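Long-range contacts in 50S ribosomal protein L16 arginine hydroxylase (Escherichia coli, PDB 4CCL), which hydroxylates an arginine of ribosomal protein uL16 at its C-3 carbon, using ferrous iron, 2-oxoglutarate and molecular oxygen, and works as a homodimer: residues B[105-110]-B[202-207]; B[212-217]-B[265-270]; B[226-231]-B[244-249]; B[270-275]-B[310-315]. All coordinates share one frame; numbering follows the deposited sequence.

Interaction 1. Residues B[105-110]-B[202-207]; sequences DWRIDD and FRAPNT
Arg107 and Arg203 hold the two backbones together here, where strand 108-116 begins and strand 195-202 ends. The backbone N of Arg203 donates to Arg107 O at 2.7 Å, nearly straight (167°). In return Arg107 NH1 reaches back to Arg203 O at 2.9 Å, a weak bond, well bent at the hydrogen. Next to this, Ile108 and Phe202 form an antiparallel non-hydrogen-bonded pair whose side chains diverge at the root.

The apolar part is a CH-pi contact. With Ile108 CG1 anti to its backbone N (chi1 -153°), this carbon sits over one face of the Phe202 ring, 4.1 Å from the ring centroid. An alanine in place of Phe202 would probably leave Ile108 CG1 facing a gap and deprive Trp17 of the ring it meets edge-to-face. Ala204 CB lies over one face of the Arg107 guanidinium, 3.8 Å from NH1.

Charge enters more loosely. Asp109 OD1 is 4.4 Å from Arg203 NH1 and well out of the guanidinium plane, so no N-H points at it. A water bridges the two, weakly on the arginine side, while Asp109 OD2 pairs with Arg276 and Arg203 NH1 bonds to Gln274 O. Arg107 also pairs with Asp130 and with Asp230 of the second subunit.

The contact joins neighbouring strands of the JmjC double-stranded beta-helix sheet, just before helix 207-220, with Ile272 of helix 263-272 against Trp106 and Arg203.

Interaction 2. Residues B[212-217]-B[265-270]; sequences SGFADY and KQWFGE
Gly213 and Trp267 meet first, backbone against indole: with no side chain on the glycine, Trp267 NE1 comes to 3.3 Å from Gly213 C.

One residue on, Phe214 N lies over the same indole, displaced toward its rim, and Phe214 CA stands over the five-membered ring, 3.8 Å from its centroid in a CH-pi contact. The Phe214 ring turns its edge to Trp267 CB, CD1 lying 3.8 Å from that carbon. The two aromatic planes are oblique, 57° apart.

A helical turn past Gly213 comes Tyr217. Its CB touches Trp267 CD1, and Trp267 CB sits over one face of the phenol ring, 3.7 Å from the centroid. Trp267 CG, anti to its own backbone N (chi1 162°), lies 3.9 Å from Tyr217 CB. Tyr217 OH rests on Gln266 CG at 3.5 Å, and Glu270 OE1 lies at the ring edge, 3.7 Å from Tyr217 CE1. The carboxylate is turned across the ring, and its OE2 has a long, weak ion pair with Arg221.

The short helical segments run at 111° to each other, their axes 10.1 Å apart. Phe214, Tyr217 and Trp267 make an aromatic cluster joining helix 207-220 of the JmjC region to helix 263-272 of the ROXA-like winged-helix region. Its hold comes from ring faces, C-H groups and one flat peptide surface, so shape and dispersion carry this contact.

Interaction 3. Residues B[226-231]-B[244-249]; sequences NYYSDP and PQEMDK
Tyr228 and Lys249 make a cation-pi contact that ties an irregular loop to the start of helix 244-258, far out on the arm of the subunit that reaches to its partner in the dimer. Lys249 NZ lies over one face of the phenol ring, displaced toward the rim, 4.0 Å from the centroid and 22° off the ring normal. The lysine crosses the tyrosine at about a right angle, and its CE touches Tyr228 CE2 at 3.5 Å. CG of Tyr228 is anti to the backbone N (chi1 174°), which sets CG on the side of helix 244-258. Lys249 NZ also comes implausibly close to Ser229 O, so the exact place of the ammonium is doubtful.

At the far end of the ring, Tyr228 OH packs against Glu246 CB at 3.7 Å. One water connects Tyr228 OH with two carboxylates: it donates to Asp230 OD2 at 2.7 Å and to Glu246 OE2. Those two oxygens are 4.8 Å apart, and the water between them probably eases their repulsion. An alanine in place of Tyr228 would probably leave the Lys249 ammonium without its aromatic face and the water without its phenol partner.

Arginines answer both acids: Arg236 pairs with Glu246, and Arg107 of the second subunit with Asp230. Trp106 of that subunit bonds to Glu246 OE2 and meets the Tyr228 ring edge-to-face. On its own chain Tyr228 rests against Leu250 and Met253 of helix 244-258, so the loop lies between that helix and the second subunit's JmjC region.

Interaction 4. Residues B[270-275]-B[310-315]; sequences EFISQS and RVLRIG
Arg310 grips the carbonyl oxygen of Ile272 side-on with two nitrogens, NE at 2.8 Å and NH2 at 3.0 Å from Ile272 O. That oxygen lies only 3° out of the guanidinium plane, and both nitrogens approach in the plane of the carbonyl. The arginine chain is bent at chi3 (65°), which places NE for its share of the grip. The rest of the guanidinium turns toward the JmjC region: NH1 bonds to Ile108 O, and NH2 also reaches Trp106 O. One buried cation thus serves three backbone carbonyls, one of them near the end of helix 263-272, and this fixes how the group is turned.

Both segments belong to the ROXA-like winged-helix region. Strand 311-314 lies at one side of a three-stranded antiparallel sheet, next to strand 317-320, and helix 263-272 packs against it, Ile314 touching Lys265 and Phe268.

Outward from the polar grip, Leu312 CD1 meets Ile272 CG2 at 3.5 Å, the two side chains crossing at about a right angle. The Arg310 chain runs past the loop that follows the helix, its CD 3.5 Å from Gln274 O and 3.8 Å from Ser275 CA. Ser273 packs nearby, its CB 3.9 Å from Arg310 O, while its hydroxyl bonds to Gly269 O.

Overall arrangement
Interactions 1 and 4 are buried near the middle of the chain, their centres 11 Å apart, and Arg310 joins them directly; there polar bonds to backbone carbonyls dominate. Interaction 2, partly buried, shares helix 263-272 and Glu270 with interaction 4 but is held by aromatic packing. Ile314 of the 310-315 segment rests on Lys265, Phe268 and Gly269, and Trp106 of interaction 1 packs on Phe268. Interaction 3 stands apart on the dimer arm, about 18 Å from interaction 1 between nearest atoms. It is buried in part by the other subunit, whose copies of Trp106 and Arg107 meet its charged, water-bridged groups, linking contacts that are distant within one chain.

Interaction 1. Residues B[105-110]-B[202-207]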
# COMPACT_ATOMS: atom_id res chain seq x y z
N ASP B 105 -1.09 -11.74 -24.42
CA ASP B 105 0.20 -11.97 -23.78
C ASP B 105 0.18 -11.62 -22.30
O ASP B 105 0.85 -12.26 -21.49
CB ASP B 105 1.31 -11.18 -24.47
CG ASP B 105 1.67 -11.74 -25.83
OD1 ASP B 105 1.36 -12.91 -26.10
OD2 ASP B 105 2.29 -11.00 -26.63
N TRP B 106 -0.57 -10.58 -21.94
CA TRP B 106 -0.57 -10.10 -20.56
C TRP B 106 -1.31 -11.04 -19.61
O TRP B 106 -1.00 -11.10 -18.42
CB TRP B 106 -1.09 -8.65 -20.48
CG TRP B 106 -2.58 -8.49 -20.48
CD1 TRP B 106 -3.39 -8.34 -21.57
CD2 TRP B 106 -3.44 -8.43 -19.34
NE1 TRP B 106 -4.70 -8.20 -21.18
CE2 TRP B 106 -4.76 -8.26 -19.81
CE3 TRP B 106 -3.22 -8.52 -17.96
CZ2 TRP B 106 -5.85 -8.17 -18.95
CZ3 TRP B 106 -4.31 -8.43 -17.11
CH2 TRP B 106 -5.61 -8.26 -17.61
N ARG B 107 -2.27 -11.80 -20.13
CA ARG B 107 -2.99 -12.78 -19.32
C ARG B 107 -2.25 -14.11 -19.15
O ARG B 107 -2.51 -14.85 -18.20
CB ARG B 107 -4.38 -13.02 -19.90
CG ARG B 107 -5.32 -11.83 -19.77
CD ARG B 107 -5.99 -11.79 -18.41
NE ARG B 107 -7.06 -12.78 -18.30
CZ ARG B 107 -6.95 -13.95 -17.68
NH1 ARG B 107 -5.80 -14.28 -17.10
NH2 ARG B 107 -7.98 -14.78 -17.64
N ILE B 108 -1.33 -14.42 -20.06
CA ILE B 108 -0.63 -15.70 -20.01
C ILE B 108 0.48 -15.64 -18.97
O ILE B 108 1.06 -14.58 -18.72
CB ILE B 108 -0.07 -16.11 -21.41
CG1 ILE B 108 0.06 -17.64 -21.50
CG2 ILE B 108 1.25 -15.43 -21.71
CD1 ILE B 108 0.60 -18.13 -22.83
N ASP B 109 0.77 -16.77 -18.33
CA ASP B 109 1.77 -16.77 -17.27
C ASP B 109 3.08 -17.44 -17.68
O ASP B 109 4.05 -16.76 -18.00
CB ASP B 109 1.22 -17.44 -16.01
CG ASP B 109 2.15 -17.30 -14.81
OD1 ASP B 109 3.02 -16.41 -14.84
OD2 ASP B 109 2.00 -18.06 -13.84
N ASP B 110 3.07 -18.77 -17.72
CA ASP B 110 4.26 -19.57 -17.98
C ASP B 110 3.91 -21.04 -18.23
O ASP B 110 2.74 -21.43 -18.16
CB ASP B 110 5.25 -19.48 -16.81
CG ASP B 110 6.15 -18.26 -16.89
OD1 ASP B 110 6.64 -17.95 -17.99
OD2 ASP B 110 6.33 -17.59 -15.85
N PHE B 202 -2.21 -19.31 -16.70
CA PHE B 202 -2.60 -17.92 -16.91
C PHE B 202 -2.62 -17.18 -15.58
O PHE B 202 -2.59 -17.78 -14.52
CB PHE B 202 -3.95 -17.84 -17.63
CG PHE B 202 -3.88 -18.20 -19.09
CD1 PHE B 202 -3.81 -19.53 -19.48
CD2 PHE B 202 -3.85 -17.22 -20.06
CE1 PHE B 202 -3.74 -19.87 -20.81
CE2 PHE B 202 -3.78 -17.55 -21.40
CZ PHE B 202 -3.72 -18.88 -21.77
N ARG B 203 -2.65 -15.85 -15.66
CA ARG B 203 -2.58 -15.03 -14.47
C ARG B 203 -3.55 -13.87 -14.55
O ARG B 203 -3.61 -13.17 -15.56
CB ARG B 203 -1.15 -14.51 -14.27
CG ARG B 203 -0.53 -13.98 -15.55
CD ARG B 203 0.91 -13.55 -15.35
NE ARG B 203 1.03 -12.43 -14.42
CZ ARG B 203 2.15 -11.74 -14.22
NH1 ARG B 203 3.25 -12.06 -14.89
NH2 ARG B 203 2.16 -10.74 -13.36
N ALA B 204 -4.32 -13.67 -13.49
CA ALA B 204 -5.12 -12.46 -13.38
C ALA B 204 -5.00 -11.93 -11.96
O ALA B 204 -5.00 -12.69 -11.00
CB ALA B 204 -6.57 -12.77 -13.72
N PRO B 205 -4.90 -10.60 -11.83
CA PRO B 205 -4.79 -9.95 -10.52
C PRO B 205 -6.13 -9.85 -9.82
O PRO B 205 -7.17 -9.84 -10.48
CB PRO B 205 -4.28 -8.55 -10.87
CG PRO B 205 -4.85 -8.29 -12.23
CD PRO B 205 -4.84 -9.62 -12.94
N ASN B 206 -6.12 -9.78 -8.49
CA ASN B 206 -7.32 -9.39 -7.77
C ASN B 206 -7.20 -7.94 -7.32
O ASN B 206 -6.17 -7.31 -7.55
CB ASN B 206 -7.62 -10.35 -6.60
CG ASN B 206 -6.42 -10.56 -5.69
OD1 ASN B 206 -5.60 -9.67 -5.49
ND2 ASN B 206 -6.33 -11.75 -5.11
N THR B 207 -8.24 -7.41 -6.67
CA THR B 207 -8.27 -5.99 -6.35
C THR B 207 -7.23 -5.65 -5.29
O THR B 207 -6.60 -4.59 -5.34
CB THR B 207 -9.67 -5.56 -5.87
OG1 THR B 207 -10.65 -6.00 -6.81
CG2 THR B 207 -9.74 -4.04 -5.75
O HOH W 1 4.61 -14.56 -15.75

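Interaction 2. Residues B[212-217]-B[265-270]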
# COMPACT_ATOMS: atom_id res chain seq x y z
N SER B 212 -2.73 -2.64 -3.63
CA SER B 212 -1.45 -2.74 -2.92
C SER B 212 -0.28 -2.29 -3.80
O SER B 212 0.51 -1.42 -3.40
CB SER B 212 -1.20 -4.17 -2.44
OG SER B 212 0.04 -4.27 -1.77
N GLY B 213 -0.18 -2.89 -4.98
CA GLY B 213 0.87 -2.55 -5.93
C GLY B 213 0.93 -1.06 -6.23
O GLY B 213 1.99 -0.45 -6.15
N PHE B 214 -0.22 -0.48 -6.58
CA PHE B 214 -0.29 0.94 -6.89
C PHE B 214 0.02 1.81 -5.69
O PHE B 214 0.62 2.87 -5.83
CB PHE B 214 -1.67 1.31 -7.45
CG PHE B 214 -1.75 2.74 -7.93
CD1 PHE B 214 -0.90 3.21 -8.92
CD2 PHE B 214 -2.69 3.61 -7.40
CE1 PHE B 214 -0.97 4.51 -9.36
CE2 PHE B 214 -2.77 4.92 -7.84
CZ PHE B 214 -1.91 5.37 -8.83
N ALA B 215 -0.39 1.38 -4.50
CA ALA B 215 -0.05 2.11 -3.29
C ALA B 215 1.46 2.16 -3.12
O ALA B 215 2.03 3.21 -2.78
CB ALA B 215 -0.70 1.48 -2.08
N ASP B 216 2.11 1.03 -3.37
CA ASP B 216 3.57 0.97 -3.28
C ASP B 216 4.25 1.80 -4.37
O ASP B 216 5.31 2.38 -4.14
CB ASP B 216 4.06 -0.48 -3.29
CG ASP B 216 3.85 -1.17 -1.95
OD1 ASP B 216 4.02 -0.50 -0.91
OD2 ASP B 216 3.53 -2.38 -1.94
N TYR B 217 3.62 1.88 -5.54
CA TYR B 217 4.12 2.71 -6.63
C TYR B 217 4.08 4.19 -6.23
O TYR B 217 5.06 4.92 -6.40
CB TYR B 217 3.30 2.49 -7.90
CG TYR B 217 3.72 3.32 -9.10
CD1 TYR B 217 4.87 3.01 -9.81
CD2 TYR B 217 2.95 4.40 -9.52
CE1 TYR B 217 5.25 3.77 -10.91
CE2 TYR B 217 3.32 5.15 -10.62
CZ TYR B 217 4.48 4.84 -11.31
OH TYR B 217 4.86 5.58 -12.40
N LYS B 265 -1.60 3.97 -15.68
CA LYS B 265 -1.12 3.28 -16.87
C LYS B 265 0.34 2.90 -16.72
O LYS B 265 0.75 1.80 -17.10
CB LYS B 265 -1.30 4.18 -18.09
CG LYS B 265 -0.66 3.62 -19.35
CD LYS B 265 -0.38 4.71 -20.36
CE LYS B 265 -1.62 5.52 -20.69
NZ LYS B 265 -1.33 6.66 -21.61
N GLN B 266 1.12 3.82 -16.17
CA GLN B 266 2.55 3.63 -16.01
C GLN B 266 2.83 2.55 -14.97
O GLN B 266 3.62 1.63 -15.21
CB GLN B 266 3.22 4.95 -15.61
CG GLN B 266 4.71 5.00 -15.87
CD GLN B 266 5.12 6.29 -16.54
OE1 GLN B 266 4.40 6.80 -17.40
NE2 GLN B 266 6.27 6.82 -16.16
N TRP B 267 2.16 2.66 -13.81
CA TRP B 267 2.33 1.64 -12.78
C TRP B 267 1.98 0.25 -13.30
O TRP B 267 2.76 -0.68 -13.12
CB TRP B 267 1.47 1.89 -11.55
CG TRP B 267 1.35 0.63 -10.74
CD1 TRP B 267 2.34 0.00 -10.03
CD2 TRP B 267 0.18 -0.19 -10.59
NE1 TRP B 267 1.86 -1.13 -9.44
CE2 TRP B 267 0.52 -1.28 -9.76
CE3 TRP B 267 -1.14 -0.10 -11.06
CZ2 TRP B 267 -0.38 -2.27 -9.40
CZ3 TRP B 267 -2.04 -1.09 -10.70
CH2 TRP B 267 -1.66 -2.16 -9.88
N PHE B 268 0.81 0.12 -13.91
CA PHE B 268 0.37 -1.19 -14.39
C PHE B 268 1.31 -1.69 -15.47
O PHE B 268 1.56 -2.89 -15.57
CB PHE B 268 -1.07 -1.16 -14.90
CG PHE B 268 -1.66 -2.53 -15.10
CD1 PHE B 268 -2.08 -3.27 -14.01
CD2 PHE B 268 -1.78 -3.07 -16.37
CE1 PHE B 268 -2.62 -4.53 -14.19
CE2 PHE B 268 -2.32 -4.33 -16.55
CZ PHE B 268 -2.74 -5.06 -15.45
N GLY B 269 1.83 -0.77 -16.27
CA GLY B 269 2.81 -1.10 -17.28
C GLY B 269 4.03 -1.73 -16.65
O GLY B 269 4.50 -2.78 -17.10
N GLU B 270 4.54 -1.11 -15.59
CA GLU B 270 5.72 -1.62 -14.89
C GLU B 270 5.46 -2.93 -14.13
O GLU B 270 6.35 -3.75 -13.97
CB GLU B 270 6.29 -0.56 -13.95
CG GLU B 270 6.78 0.71 -14.65
CD GLU B 270 7.37 1.73 -13.69
OE1 GLU B 270 7.58 1.38 -12.51
OE2 GLU B 270 7.61 2.87 -14.12

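Interaction 3. Residues B[226-231]-B[244-249]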
# COMPACT_ATOMS: atom_id res chain seq x y z
N ASN B 226 -0.37 15.82 -2.15
CA ASN B 226 -1.28 16.92 -1.88
C ASN B 226 -2.12 16.69 -0.63
O ASN B 226 -2.78 15.67 -0.49
CB ASN B 226 -2.19 17.17 -3.09
CG ASN B 226 -3.08 15.98 -3.40
OD1 ASN B 226 -2.64 14.83 -3.34
ND2 ASN B 226 -4.33 16.25 -3.73
N TYR B 227 -2.08 17.65 0.29
CA TYR B 227 -2.78 17.53 1.56
C TYR B 227 -4.26 17.91 1.50
O TYR B 227 -4.65 18.77 0.72
CB TYR B 227 -2.06 18.33 2.65
CG TYR B 227 -0.76 17.70 3.07
CD1 TYR B 227 0.39 17.86 2.31
CD2 TYR B 227 -0.68 16.93 4.22
CE1 TYR B 227 1.58 17.28 2.69
CE2 TYR B 227 0.51 16.35 4.61
CZ TYR B 227 1.64 16.53 3.84
OH TYR B 227 2.82 15.95 4.22
N TYR B 228 -5.06 17.24 2.32
CA TYR B 228 -6.45 17.62 2.54
C TYR B 228 -6.48 19.07 3.00
O TYR B 228 -5.66 19.49 3.83
CB TYR B 228 -7.08 16.71 3.60
CG TYR B 228 -8.49 17.09 4.01
CD1 TYR B 228 -8.71 18.01 5.04
CD2 TYR B 228 -9.60 16.52 3.40
CE1 TYR B 228 -9.99 18.36 5.42
CE2 TYR B 228 -10.89 16.86 3.78
CZ TYR B 228 -11.07 17.78 4.79
OH TYR B 228 -12.35 18.13 5.18
N SER B 229 -7.42 19.85 2.47
CA SER B 229 -7.51 21.27 2.80
C SER B 229 -8.96 21.70 2.99
O SER B 229 -9.85 21.26 2.24
CB SER B 229 -6.85 22.12 1.72
OG SER B 229 -7.60 22.10 0.52
N ASP B 230 -9.21 22.54 3.99
CA ASP B 230 -10.57 22.95 4.32
C ASP B 230 -10.70 24.42 4.72
O ASP B 230 -10.99 24.72 5.87
CB ASP B 230 -11.13 22.05 5.42
CG ASP B 230 -10.18 21.92 6.60
OD1 ASP B 230 -9.05 22.46 6.53
OD2 ASP B 230 -10.55 21.26 7.60
N PRO B 231 -10.48 25.34 3.77
CA PRO B 231 -10.65 26.77 4.06
C PRO B 231 -12.11 27.09 4.34
O PRO B 231 -12.44 28.05 5.03
CB PRO B 231 -10.21 27.44 2.75
CG PRO B 231 -10.48 26.41 1.69
CD PRO B 231 -10.18 25.09 2.34
N PRO B 244 -19.89 13.52 6.78
CA PRO B 244 -19.93 12.79 5.50
C PRO B 244 -19.27 13.54 4.34
O PRO B 244 -18.66 12.91 3.48
CB PRO B 244 -21.43 12.65 5.24
CG PRO B 244 -22.02 12.57 6.59
CD PRO B 244 -21.19 13.49 7.46
N GLN B 245 -19.39 14.86 4.33
CA GLN B 245 -18.76 15.67 3.29
C GLN B 245 -17.24 15.54 3.35
O GLN B 245 -16.57 15.48 2.31
CB GLN B 245 -19.16 17.14 3.43
CG GLN B 245 -19.92 17.46 4.71
CD GLN B 245 -20.20 18.94 4.87
OE1 GLN B 245 -19.78 19.76 4.05
NE2 GLN B 245 -20.91 19.30 5.94
N GLU B 246 -16.71 15.48 4.56
CA GLU B 246 -15.27 15.39 4.77
C GLU B 246 -14.74 14.02 4.34
O GLU B 246 -13.70 13.93 3.68
CB GLU B 246 -14.93 15.68 6.23
CG GLU B 246 -15.54 16.98 6.72
CD GLU B 246 -15.10 17.36 8.13
OE1 GLU B 246 -15.60 16.74 9.09
OE2 GLU B 246 -14.26 18.27 8.26
N MSE B 247 -15.47 12.97 4.71
CA MSE B 247 -15.16 11.61 4.25
C MSE B 247 -15.16 11.57 2.73
O MSE B 247 -14.25 11.00 2.11
CB MSE B 247 -16.20 10.62 4.78
CG MSE B 247 -16.27 10.54 6.30
SE MSE B 247 -14.66 9.77 7.08
CE MSE B 247 -14.79 7.96 6.35
N ASP B 248 -16.19 12.17 2.14
CA ASP B 248 -16.33 12.22 0.69
C ASP B 248 -15.15 12.92 0.03
O ASP B 248 -14.65 12.45 -0.99
CB ASP B 248 -17.64 12.92 0.30
CG ASP B 248 -18.86 12.05 0.52
OD1 ASP B 248 -18.70 10.81 0.58
OD2 ASP B 248 -19.97 12.60 0.62
N LYS B 249 -14.71 14.04 0.60
CA LYS B 249 -13.56 14.76 0.07
C LYS B 249 -12.32 13.87 0.14
O LYS B 249 -11.60 13.69 -0.86
CB LYS B 249 -13.35 16.06 0.84
CG LYS B 249 -12.57 17.12 0.08
CD LYS B 249 -13.08 18.52 0.38
CE LYS B 249 -12.34 19.17 1.54
NZ LYS B 249 -10.94 19.53 1.17
O HOH W 2 -12.78 19.78 7.05

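Interaction 4. Residues B[270-275]-B[310-315]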
# COMPACT_ATOMS: atom_id res chain seq x y z
N GLU B 270 4.54 -1.11 -15.59
CA GLU B 270 5.72 -1.62 -14.89
C GLU B 270 5.46 -2.93 -14.13
O GLU B 270 6.35 -3.75 -13.97
CB GLU B 270 6.29 -0.56 -13.95
CG GLU B 270 6.78 0.71 -14.65
CD GLU B 270 7.37 1.73 -13.69
OE1 GLU B 270 7.58 1.38 -12.51
OE2 GLU B 270 7.61 2.87 -14.12
N PHE B 271 4.22 -3.11 -13.67
CA PHE B 271 3.84 -4.28 -12.89
C PHE B 271 3.66 -5.49 -13.79
O PHE B 271 4.42 -6.46 -13.72
CB PHE B 271 2.55 -3.98 -12.10
CG PHE B 271 1.92 -5.18 -11.42
CD1 PHE B 271 2.68 -6.24 -10.94
CD2 PHE B 271 0.54 -5.23 -11.26
CE1 PHE B 271 2.07 -7.32 -10.32
CE2 PHE B 271 -0.07 -6.31 -10.64
CZ PHE B 271 0.70 -7.36 -10.17
N ILE B 272 2.64 -5.43 -14.65
CA ILE B 272 2.21 -6.58 -15.44
C ILE B 272 3.29 -7.13 -16.38
O ILE B 272 3.21 -8.27 -16.83
CB ILE B 272 0.92 -6.24 -16.24
CG1 ILE B 272 0.19 -7.52 -16.67
CG2 ILE B 272 1.23 -5.35 -17.43
CD1 ILE B 272 -0.38 -8.31 -15.51
N SER B 273 4.31 -6.33 -16.66
CA SER B 273 5.41 -6.77 -17.52
C SER B 273 6.45 -7.60 -16.77
O SER B 273 7.38 -8.14 -17.37
CB SER B 273 6.08 -5.57 -18.22
OG SER B 273 6.40 -4.55 -17.29
N GLN B 274 6.28 -7.70 -15.45
CA GLN B 274 7.15 -8.52 -14.62
C GLN B 274 6.66 -9.97 -14.55
O GLN B 274 5.46 -10.22 -14.50
CB GLN B 274 7.27 -7.93 -13.21
CG GLN B 274 8.62 -7.31 -12.91
CD GLN B 274 8.55 -6.26 -11.81
OE1 GLN B 274 9.40 -6.21 -10.93
NE2 GLN B 274 7.53 -5.40 -11.88
N SER B 275 7.60 -10.91 -14.56
CA SER B 275 7.27 -12.33 -14.51
C SER B 275 7.15 -12.85 -13.08
O SER B 275 7.91 -12.45 -12.20
CB SER B 275 8.31 -13.15 -15.29
OG SER B 275 8.01 -14.53 -15.24
N ARG B 310 8.48 -10.71 -20.43
CA ARG B 310 7.21 -10.12 -20.85
C ARG B 310 7.39 -8.72 -21.44
O ARG B 310 7.97 -7.83 -20.80
CB ARG B 310 6.23 -10.10 -19.68
CG ARG B 310 5.91 -11.50 -19.16
CD ARG B 310 5.35 -11.50 -17.74
NE ARG B 310 4.06 -10.83 -17.64
CZ ARG B 310 2.91 -11.38 -18.02
NH1 ARG B 310 2.89 -12.59 -18.55
NH2 ARG B 310 1.77 -10.70 -17.89
N VAL B 311 6.90 -8.54 -22.66
CA VAL B 311 6.95 -7.25 -23.33
C VAL B 311 5.53 -6.85 -23.73
O VAL B 311 4.91 -7.52 -24.56
CB VAL B 311 7.84 -7.28 -24.57
CG1 VAL B 311 8.05 -5.88 -25.12
CG2 VAL B 311 9.18 -7.92 -24.24
N LEU B 312 5.02 -5.78 -23.14
CA LEU B 312 3.62 -5.42 -23.31
C LEU B 312 3.43 -3.97 -23.72
O LEU B 312 4.13 -3.09 -23.23
CB LEU B 312 2.84 -5.70 -22.03
CG LEU B 312 2.94 -7.15 -21.55
CD1 LEU B 312 2.43 -7.29 -20.13
CD2 LEU B 312 2.19 -8.08 -22.49
N ARG B 313 2.48 -3.73 -24.61
CA ARG B 313 2.22 -2.37 -25.07
C ARG B 313 0.95 -1.80 -24.46
O ARG B 313 -0.14 -2.36 -24.62
CB ARG B 313 2.13 -2.33 -26.60
CG ARG B 313 1.83 -0.95 -27.15
CD ARG B 313 1.57 -0.99 -28.65
NE ARG B 313 2.80 -0.99 -29.43
CZ ARG B 313 3.51 0.10 -29.70
NH1 ARG B 313 3.12 1.28 -29.24
NH2 ARG B 313 4.62 0.01 -30.43
N ILE B 314 1.09 -0.69 -23.75
CA ILE B 314 -0.07 0.05 -23.25
C ILE B 314 -0.03 1.45 -23.85
O ILE B 314 0.84 2.26 -23.51
CB ILE B 314 -0.08 0.13 -21.71
CG1 ILE B 314 0.35 -1.21 -21.11
CG2 ILE B 314 -1.45 0.55 -21.21
CD1 ILE B 314 -0.12 -1.43 -19.69
N GLY B 315 -0.98 1.74 -24.72
CA GLY B 315 -0.94 2.96 -25.50
C GLY B 315 0.30 2.99 -26.37
O GLY B 315 0.59 2.03 -27.09